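Local coordinates for beta carbonic anhydrase (Burkholderia pseudomallei, PDB 6YJN) that catalyses the reversible hydration of carbon dioxide to hydrogencarbonate and a proton as a tetrameric, zinc-dependent type II enzyme of the beta class, at the zinc ion site. Coordinates in Å, arbitrary orientation; residue numbers count along the deposited sequence, not the author numbering.

The zinc ion site. Residues 46-48, 71, 102, 105-107. With ZN (zinc ion), chain B.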
loop_
_atom_site.group_PDB
_atom_site.type_symbol
_atom_site.label_atom_id
_atom_site.label_comp_id
_atom_site.label_asym_id
_atom_site.label_seq_id
_atom_site.Cartn_x
_atom_site.Cartn_y
_atom_site.Cartn_z
ATOM N N CYS A 46 10.857 9.905 11.394
ATOM C CA CYS A 46 11.668 9.413 10.304
ATOM C C CYS A 46 12.474 8.203 10.770
ATOM O O CYS A 46 12.814 8.093 11.948
ATOM C CB CYS A 46 12.568 10.519 9.790
ATOM S SG CYS A 46 13.830 9.841 8.691
ATOM N N SER A 47 12.772 7.297 9.835
ATOM C CA SER A 47 13.510 6.091 10.175
ATOM C C SER A 47 14.969 6.409 10.493
ATOM O O SER A 47 15.648 5.567 11.072
ATOM C CB SER A 47 13.384 5.016 9.127
ATOM O OG SER A 47 12.079 4.463 9.121
ATOM N N ASP A 48 15.442 7.604 10.093
ATOM C CA ASP A 48 16.622 8.213 10.690
ATOM C C ASP A 48 16.310 8.462 12.155
ATOM O O ASP A 48 16.002 9.587 12.555
ATOM C CB ASP A 48 16.930 9.611 10.155
ATOM C CG ASP A 48 17.196 9.648 8.672
ATOM O OD1 ASP A 48 17.748 8.664 8.187
ATOM O OD2 ASP A 48 16.807 10.641 8.009
ATOM N N ALA A 71 11.323 9.501 6.009
ATOM C CA ALA A 71 10.983 10.909 5.852
ATOM C C ALA A 71 9.631 11.226 6.478
ATOM O O ALA A 71 9.023 12.245 6.139
ATOM C CB ALA A 71 11.038 11.328 4.406
ATOM N N HIS A 102 13.023 16.072 11.097
ATOM C CA HIS A 102 14.309 16.168 11.761
ATOM C C HIS A 102 15.381 16.726 10.814
ATOM O O HIS A 102 15.616 16.196 9.721
ATOM C CB HIS A 102 14.631 14.802 12.385
ATOM C CG HIS A 102 15.282 13.855 11.442
ATOM N ND1 HIS A 102 16.650 13.794 11.291
ATOM C CD2 HIS A 102 14.764 12.968 10.579
ATOM C CE1 HIS A 102 16.949 12.896 10.380
ATOM N NE2 HIS A 102 15.806 12.366 9.941
ATOM N N CYS A 105 17.791 15.189 7.741
ATOM C CA CYS A 105 17.152 13.941 7.354
ATOM C C CYS A 105 17.661 13.474 5.990
ATOM O O CYS A 105 17.604 14.215 5.009
ATOM C CB CYS A 105 15.641 14.119 7.258
ATOM S SG CYS A 105 14.760 12.584 6.854
ATOM N N SER A 106 18.107 12.213 5.944
ATOM C CA SER A 106 18.739 11.601 4.786
ATOM C C SER A 106 17.743 11.427 3.639
ATOM O O SER A 106 18.120 11.487 2.468
ATOM C CB SER A 106 19.268 10.271 5.188
ATOM O OG SER A 106 18.191 9.371 5.413
ATOM N N GLY A 107 16.484 11.135 4.003
ATOM C CA GLY A 107 15.374 11.037 3.070
ATOM C C GLY A 107 15.131 12.366 2.358
ATOM O O GLY A 107 15.187 12.422 1.133
HETATM ZN ZN ZN B . 15.140 11.381 8.509
#
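Strand 41-46 ends at Cys46 in an extended backbone and passes into the loop of Ser47 and Asp48, while strand 96-102 ends at His102 and Cys105 immediately precedes helix 106-112, so that two strand ends and a helix start converge on the catalytic zinc. The metal is held in a near-tetrahedral site of two cysteines, a histidine and an aspartate, the closed, type II state of beta-carbonic anhydrases, in which the aspartate takes the place used by water or hydroxide in the open form. Both cysteines carry SG anti to the backbone N (chi1 168° in Cys46) and bind the metal through their side-chain sulfurs, presumably as thiolates, Cys46 SG at 2.0 Å and Cys105 SG at 2.1 Å from ZN. His102 has its ring in the crowded position between backbone N and carbonyl carbon (chi1 85°), pointing its NE2 at ZN from 1.9 Å. One ring face lies under Cys105 CB near the rim, and Asp48 OD2 sits in plane at the ring edge, so neighbouring ligands flank the imidazole. Asp48 turns CG anti to its carbonyl carbon and binds through one carboxylate branch, with OD2 at 1.9 Å and OD1 at 3.8 Å from ZN, which makes the coordination monodentate. The angle His102 NE2-ZN-Asp48 OD2 closes to 95°, the narrowest at the metal. From the second shell Ser106 grips both carboxylate oxygens, which together with the zinc bond restrains the rotation of the group. The Ser106 backbone N, at the start of the helix, donates to Asp48 OD2 from above the carboxylate plane at 2.9 Å. The helix start may add to the stabilisation of negative charge on the aspartate and the adjacent sulfurs. A weak hydrogen bond from Asp48 N to Cys46 SG ties the loop back to the first sulfur. At the non-coordinating branch, the Ser106 hydroxyl OG donates to the syn lone pair of Asp48 OD1 at 2.9 Å.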